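Local atomic coordinates of putative oxidoreductase molybdopterin-binding subunit (Sulfolobus tokodaii, PDB entry 4ZOH), a protein that probably serves as the large, molybdenum-cofactor-carrying subunit of an aldehyde oxidase/xanthine dehydrogenase-type oxidoreductase, binding a pterin cytosine dinucleotide. Residues 161-166 and 639-644; 474-479 and 555-560; 622-627 and 696-701. All coordinates share one frame; numbering follows the deposited sequence.

How the interactions relate
Interactions 1 and 3 are neighbours, with centres about 16 Å apart, and both involve the loop between helix 600-619 and strand 651-655; they meet where I161 CD1 packs on A623 CB at 3.7 Å. Interaction 1 is buried and combines a hydrogen bond with ring packing. Interaction 3 lies toward the surface and rests on van der Waals contact alone, with an exposed phenylalanine meeting a cis-proline. Interaction 2 is centred about 33 Å from interaction 1, on the opposite side of the chain's centre. It too is buried, but a carboxylate, two methyl groups and a water make it up, and the E476 carboxylate finds its hydrogen-bond partners in a second copy of the protein.

Interaction 1 (161-166 and 639-644); sequences IASPLE and YPIPTA
The hydroxyl of Y639 accepts the backbone N-H of I161, with I161 N 2.8 Å from Y639 OH and an almost straight N-H...O angle of 172°. I161 CB stands over one face of the ring, offset toward the rim, in a CH-pi contact 4.3 Å from its centroid. Tyrosine suits the place because its ring packs while its end bonds. With CG anti to the backbone N (chi1 -170°), the ring reaches this partner. A phenylalanine here would probably keep much of the packing but leave the I161 N-H without its acceptor. S163 OG approaches obliquely, on the same side of the ring as I161 CB, 3.5 Å from Y639 CE2; its bond to I161 O, 2.7 Å from S163 OG, comes from above the carbonyl plane and fixes the hydroxyl. S163 CB meets I641 CG2 at 4.1 Å. Further out, E621 gives Y639 OH a weak second bond, and F249 packs on I161 and S163. The contact joins the loops after strand 149-161 and helix 600-619, between the two cofactor-binding family regions, with the I641 side chain about 8 Å from the Fe2S2 cluster, consistent with a place beside the redox centres of a molybdenum hydroxylase.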
# COMPACT_ATOMS: atom_id res chain seq x y z
N ILE A 161 9.63 -17.15 27.03
CA ILE A 161 9.45 -16.71 25.67
C ILE A 161 8.61 -15.43 25.63
O ILE A 161 7.49 -15.41 26.16
CB ILE A 161 8.77 -17.83 24.88
CG1 ILE A 161 9.65 -19.11 24.94
CG2 ILE A 161 8.55 -17.40 23.42
CD1 ILE A 161 8.89 -20.37 24.49
N ALA A 162 9.16 -14.38 25.01
CA ALA A 162 8.58 -13.07 24.92
C ALA A 162 7.08 -13.07 24.58
O ALA A 162 6.30 -12.41 25.27
CB ALA A 162 9.38 -12.21 23.97
N SER A 163 6.68 -13.91 23.60
CA SER A 163 5.28 -14.11 23.23
C SER A 163 4.48 -12.79 23.01
O SER A 163 3.36 -12.70 23.51
CB SER A 163 4.56 -14.98 24.28
OG SER A 163 5.35 -16.06 24.70
N PRO A 164 5.04 -11.77 22.27
CA PRO A 164 4.20 -10.61 21.93
C PRO A 164 2.98 -11.11 21.17
O PRO A 164 3.06 -12.14 20.48
CB PRO A 164 5.07 -9.79 20.99
CG PRO A 164 6.03 -10.77 20.37
CD PRO A 164 6.26 -11.82 21.44
N LEU A 165 1.84 -10.41 21.30
CA LEU A 165 0.61 -10.95 20.65
C LEU A 165 0.67 -10.88 19.12
O LEU A 165 -0.01 -11.65 18.45
CB LEU A 165 -0.60 -10.11 21.10
CG LEU A 165 -1.79 -10.77 21.75
CD1 LEU A 165 -2.83 -9.80 21.23
CD2 LEU A 165 -2.23 -12.18 21.34
N GLU A 166 1.38 -9.91 18.58
CA GLU A 166 1.75 -9.98 17.15
C GLU A 166 3.16 -10.61 17.03
O GLU A 166 4.17 -10.09 17.60
CB GLU A 166 1.78 -8.58 16.44
CG GLU A 166 1.99 -8.68 14.92
CD GLU A 166 2.75 -7.51 14.30
OE1 GLU A 166 2.73 -7.36 13.05
OE2 GLU A 166 3.39 -6.70 15.03
N TYR A 639 2.09 -22.81 26.74
CA TYR A 639 2.93 -21.74 27.27
C TYR A 639 2.00 -20.69 27.90
O TYR A 639 1.45 -19.85 27.20
CB TYR A 639 3.85 -21.11 26.21
CG TYR A 639 4.84 -20.19 26.87
CD1 TYR A 639 6.00 -20.69 27.43
CD2 TYR A 639 4.59 -18.82 26.96
CE1 TYR A 639 6.92 -19.83 28.06
CE2 TYR A 639 5.47 -17.98 27.59
CZ TYR A 639 6.63 -18.51 28.17
OH TYR A 639 7.48 -17.63 28.78
N PRO A 640 1.79 -20.78 29.22
CA PRO A 640 0.60 -20.13 29.83
C PRO A 640 0.79 -18.67 30.17
O PRO A 640 0.95 -18.33 31.37
CB PRO A 640 0.40 -20.95 31.11
CG PRO A 640 1.79 -21.32 31.50
CD PRO A 640 2.52 -21.60 30.22
N ILE A 641 0.75 -17.76 29.18
CA ILE A 641 0.83 -16.35 29.58
C ILE A 641 -0.49 -16.02 30.36
O ILE A 641 -1.52 -16.66 30.09
CB ILE A 641 1.11 -15.40 28.38
CG1 ILE A 641 -0.10 -15.23 27.43
CG2 ILE A 641 2.33 -15.93 27.63
CD1 ILE A 641 0.07 -13.96 26.54
N PRO A 642 -0.45 -15.07 31.31
CA PRO A 642 -1.68 -14.93 32.14
C PRO A 642 -2.89 -14.29 31.41
O PRO A 642 -2.72 -13.39 30.57
CB PRO A 642 -1.26 -14.02 33.28
CG PRO A 642 -0.05 -13.35 32.86
CD PRO A 642 0.66 -14.26 31.86
N THR A 643 -4.08 -14.81 31.69
CA THR A 643 -5.33 -14.07 31.44
C THR A 643 -5.59 -13.01 32.52
O THR A 643 -4.83 -12.92 33.52
CB THR A 643 -6.51 -15.02 31.34
OG1 THR A 643 -6.93 -15.40 32.67
CG2 THR A 643 -6.17 -16.30 30.55
N ALA A 644 -6.69 -12.25 32.39
CA ALA A 644 -7.11 -11.27 33.37
C ALA A 644 -7.42 -11.92 34.76
O ALA A 644 -7.25 -11.32 35.81
CB ALA A 644 -8.32 -10.53 32.81

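Interaction 2 (474-479 and 555-560)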
# COMPACT_ATOMS: atom_id res chain seq x y z
N ILE A 474 11.79 9.61 6.60
CA ILE A 474 11.19 10.84 7.15
C ILE A 474 12.11 11.46 8.24
O ILE A 474 11.76 12.48 8.84
CB ILE A 474 9.77 10.60 7.70
CG1 ILE A 474 9.85 9.67 8.90
CG2 ILE A 474 8.83 10.08 6.63
CD1 ILE A 474 8.51 9.37 9.55
N ILE A 475 13.23 10.77 8.56
CA ILE A 475 14.20 11.30 9.53
C ILE A 475 15.61 10.82 9.16
O ILE A 475 15.79 9.71 8.59
CB ILE A 475 13.81 10.96 11.00
CG1 ILE A 475 14.62 11.82 12.03
CG2 ILE A 475 13.81 9.47 11.28
CD1 ILE A 475 14.19 11.66 13.48
N GLU A 476 16.60 11.66 9.47
CA GLU A 476 18.00 11.35 9.16
C GLU A 476 18.40 9.93 9.60
O GLU A 476 18.97 9.20 8.82
CB GLU A 476 18.97 12.39 9.73
CG GLU A 476 20.41 12.13 9.34
CD GLU A 476 21.44 13.16 9.85
OE1 GLU A 476 21.13 13.95 10.78
OE2 GLU A 476 22.55 13.24 9.24
N ASP A 477 18.07 9.52 10.83
CA ASP A 477 18.53 8.25 11.34
C ASP A 477 17.93 8.04 12.72
O ASP A 477 17.09 8.81 13.18
CB ASP A 477 20.10 8.19 11.42
CG ASP A 477 20.65 6.81 11.06
OD1 ASP A 477 21.58 6.68 10.25
OD2 ASP A 477 20.16 5.82 11.59
N GLY A 478 18.32 6.96 13.37
CA GLY A 478 17.84 6.70 14.71
C GLY A 478 18.54 5.51 15.28
O GLY A 478 19.20 4.73 14.55
N ILE A 479 18.38 5.36 16.59
CA ILE A 479 18.83 4.16 17.22
C ILE A 479 17.72 3.14 17.41
O ILE A 479 17.77 2.07 16.78
CB ILE A 479 19.73 4.44 18.49
CG1 ILE A 479 21.05 5.09 18.02
CG2 ILE A 479 19.94 3.14 19.32
CD1 ILE A 479 22.03 4.10 17.32
N THR A 555 16.89 19.30 12.78
CA THR A 555 17.19 17.96 13.26
C THR A 555 18.22 18.07 14.35
O THR A 555 19.23 18.75 14.19
CB THR A 555 17.69 17.05 12.09
OG1 THR A 555 16.62 16.88 11.14
CG2 THR A 555 18.10 15.68 12.58
N ALA A 556 17.99 17.41 15.47
CA ALA A 556 18.94 17.44 16.58
C ALA A 556 19.38 16.02 16.84
O ALA A 556 18.62 15.10 16.68
CB ALA A 556 18.29 18.02 17.83
N ILE A 557 20.62 15.85 17.22
CA ILE A 557 21.07 14.52 17.55
C ILE A 557 21.53 14.77 18.96
O ILE A 557 22.34 15.70 19.20
CB ILE A 557 22.24 14.05 16.65
CG1 ILE A 557 21.79 13.85 15.18
CG2 ILE A 557 22.90 12.80 17.23
CD1 ILE A 557 22.94 13.63 14.18
N TYR A 558 21.01 13.98 19.89
CA TYR A 558 21.45 14.00 21.27
C TYR A 558 22.44 12.86 21.49
O TYR A 558 22.07 11.70 21.54
CB TYR A 558 20.21 13.91 22.23
CG TYR A 558 20.59 13.89 23.70
CD1 TYR A 558 21.15 15.04 24.34
CD2 TYR A 558 20.41 12.73 24.47
CE1 TYR A 558 21.50 15.02 25.70
CE2 TYR A 558 20.79 12.71 25.83
CZ TYR A 558 21.32 13.86 26.42
OH TYR A 558 21.66 13.85 27.72
N ASN A 559 23.73 13.20 21.52
CA ASN A 559 24.80 12.21 21.76
C ASN A 559 24.79 11.89 23.26
O ASN A 559 24.60 12.76 24.06
CB ASN A 559 26.16 12.71 21.25
CG ASN A 559 26.47 14.14 21.69
OD1 ASN A 559 25.61 15.04 21.59
ND2 ASN A 559 27.69 14.38 22.19
N VAL A 560 24.89 10.64 23.63
CA VAL A 560 24.78 10.29 25.08
C VAL A 560 26.21 10.23 25.68
O VAL A 560 26.93 9.26 25.45
CB VAL A 560 24.03 8.97 25.28
CG1 VAL A 560 24.05 8.50 26.76
CG2 VAL A 560 22.58 9.08 24.74
O HOH W 1 16.11 14.23 9.94
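The carboxylate of E476 is the flat group of this contact, and its OE1 meets two methyl groups of strand 553-559: T555 CG2 and I557 CD1, each 3.9 Å from E476 OE1. The methyls lie on opposite sides of the carboxylate plane, I557 CD1 well off it and T555 CG2 much nearer to it. The first torsion of the glutamate (chi1 -177°) swings CG to the far side from the backbone N and the rest of the chain is extended, which carries its charged end out across the strand, obliquely to T555 and at about a right angle to I557. These contacts are van der Waals only. The polar partners of the carboxylate come from the second subunit, another copy of this protein, where S551 OG bonds to OE1 and the backbone N of L552 bonds weakly to OE2. A long acidic side chain suits a place where aliphatic groups flank it and donors of the other subunit reach its oxygens.

Threonine offers both kinds of surface. While its methyl faces E476 OE1, T555 OG1 lies 3.0 Å from a water that accepts a hydrogen bond from E476 N at 2.7 Å, so the water bridges loop and strand. Next along the loop, D477 OD2 takes the N-H of G478 through its anti lone pair, with G478 N 2.8 Å from D477 OD2, and also forms a salt bridge with R193.

T555 and I557 point toward the 474-479 loop, whereas A556 turns away onto L496 and K500 of helix 486-512. Strand 553-559 is paired through A556 and Y558 with strand 420-427, on which T555 and I475 also pack, and H189 of helix 188-199 lies against I475 and D477.

Interaction 3 (622-627 and 696-701); sequences GAFFDE and KMPVKF
F624 meets P698 at a cis-proline in the loop after helix 673-688: the peptide bond between M697 and P698 is cis, and the proline ring it presents bears the larger share of this small contact together with the phenylalanine. The two side chains come from opposite directions. F624 turns the edge of its ring to the proline, so that F624 CZ lies 3.8 Å from P698 CD and F624 CE2 lies 3.9 Å from the same carbon, close to the ring plane. Such a meeting is van der Waals packing, well served by two rigid apolar rings where the phenylalanine sits at an exposed margin.

G622 completes the trio. The first torsion of F624 places CG beside its own backbone N (chi1 -55°), which brings the ring back along the chain until one face lies under the carbonyl carbon of G622, 3.9 Å from the ring plane. A side chain would not fit there: a CB on G622 would stand only 2.6 Å from F624 CE2 and 3.3 Å from P698 CD. Glycine therefore lets ring, backbone and proline close up.

Around this pair the chain is well tied in. M697 sends its side chain away from F624, against T679 and I683 of helix 673-688 and onto strand 149-161, to which A623 is bonded through the backbone of R159. V699 is similarly tied by its backbone to A618 of helix 600-619.

The cis peptide sets M697 O on the same side of the C-N bond as P698 CD, and both atoms consequently face the ring edge, with M697 O 3.9 Å from F624 CZ.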
# COMPACT_ATOMS: atom_id res chain seq x y z
N GLY A 622 7.47 -20.97 31.48
CA GLY A 622 8.79 -21.59 31.34
C GLY A 622 8.99 -22.29 30.02
O GLY A 622 8.11 -22.97 29.50
N ALA A 623 10.15 -22.09 29.43
CA ALA A 623 10.37 -22.76 28.15
C ALA A 623 11.27 -24.00 28.45
O ALA A 623 12.44 -23.83 28.80
CB ALA A 623 10.99 -21.78 27.13
N PHE A 624 10.70 -25.19 28.33
CA PHE A 624 11.40 -26.41 28.54
C PHE A 624 11.40 -27.34 27.31
O PHE A 624 10.40 -27.41 26.57
CB PHE A 624 10.84 -27.15 29.79
CG PHE A 624 10.85 -26.28 31.04
CD1 PHE A 624 12.10 -25.83 31.61
CD2 PHE A 624 9.63 -25.88 31.66
CE1 PHE A 624 12.12 -24.98 32.76
CE2 PHE A 624 9.66 -25.05 32.81
CZ PHE A 624 10.90 -24.59 33.34
N PHE A 625 12.50 -28.11 27.18
CA PHE A 625 12.73 -29.03 26.05
C PHE A 625 12.68 -30.47 26.47
O PHE A 625 13.13 -30.80 27.54
CB PHE A 625 14.10 -28.75 25.44
CG PHE A 625 14.23 -27.35 24.95
CD1 PHE A 625 13.85 -27.01 23.64
CD2 PHE A 625 14.69 -26.33 25.81
CE1 PHE A 625 13.98 -25.71 23.18
CE2 PHE A 625 14.78 -25.01 25.35
CZ PHE A 625 14.40 -24.70 24.04
N ASP A 626 12.12 -31.34 25.67
CA ASP A 626 12.27 -32.73 26.02
C ASP A 626 13.73 -33.15 25.65
O ASP A 626 14.56 -32.35 25.11
CB ASP A 626 11.22 -33.55 25.30
CG ASP A 626 11.49 -33.61 23.78
OD1 ASP A 626 12.58 -33.25 23.31
OD2 ASP A 626 10.60 -34.04 23.06
N GLU A 627 14.09 -34.39 25.93
CA GLU A 627 15.48 -34.79 25.76
C GLU A 627 15.87 -35.01 24.27
O GLU A 627 17.05 -35.09 23.98
CB GLU A 627 15.79 -36.00 26.64
CG GLU A 627 15.59 -37.29 25.89
CD GLU A 627 14.75 -38.27 26.66
OE1 GLU A 627 14.95 -38.38 27.90
OE2 GLU A 627 13.91 -38.93 26.01
N LYS A 696 13.97 -22.74 41.96
CA LYS A 696 13.68 -22.68 40.53
C LYS A 696 12.27 -22.14 40.22
O LYS A 696 11.41 -22.18 41.09
CB LYS A 696 13.87 -24.06 39.90
CG LYS A 696 13.05 -25.15 40.54
CD LYS A 696 12.68 -26.24 39.52
CE LYS A 696 13.35 -27.57 39.77
NZ LYS A 696 12.86 -28.26 40.99
N MET A 697 12.04 -21.67 38.99
CA MET A 697 10.73 -21.18 38.56
C MET A 697 10.33 -21.84 37.22
O MET A 697 11.19 -22.31 36.52
CB MET A 697 10.82 -19.69 38.35
CG MET A 697 11.22 -18.90 39.54
SD MET A 697 11.40 -17.15 39.27
CE MET A 697 12.91 -16.96 38.22
N PRO A 698 9.05 -21.80 36.79
CA PRO A 698 7.91 -21.31 37.58
C PRO A 698 7.72 -22.21 38.87
O PRO A 698 8.10 -23.39 38.88
CB PRO A 698 6.72 -21.51 36.59
CG PRO A 698 7.08 -22.81 35.91
CD PRO A 698 8.58 -22.71 35.71
N VAL A 699 7.07 -21.68 39.91
CA VAL A 699 6.72 -22.53 41.04
C VAL A 699 5.60 -23.44 40.57
O VAL A 699 4.52 -23.00 40.20
CB VAL A 699 6.30 -21.67 42.25
CG1 VAL A 699 6.46 -22.45 43.53
CG2 VAL A 699 7.23 -20.50 42.42
N LYS A 700 5.83 -24.73 40.55
CA LYS A 700 4.73 -25.61 40.14
C LYS A 700 3.70 -25.87 41.28
O LYS A 700 4.08 -25.93 42.46
CB LYS A 700 5.28 -26.95 39.67
CG LYS A 700 6.10 -26.94 38.35
CD LYS A 700 6.63 -28.38 38.12
CE LYS A 700 6.58 -28.86 36.68
NZ LYS A 700 7.98 -29.10 36.27
N PHE A 701 2.43 -26.08 40.92
CA PHE A 701 1.39 -26.50 41.87
C PHE A 701 1.88 -27.64 42.80
O PHE A 701 1.80 -27.50 44.05
CB PHE A 701 0.09 -26.92 41.12
CG PHE A 701 -0.67 -25.78 40.47
CD1 PHE A 701 -0.15 -24.45 40.45
CD2 PHE A 701 -1.89 -26.01 39.84
CE1 PHE A 701 -0.84 -23.41 39.84
CE2 PHE A 701 -2.60 -24.96 39.23
CZ PHE A 701 -2.07 -23.66 39.24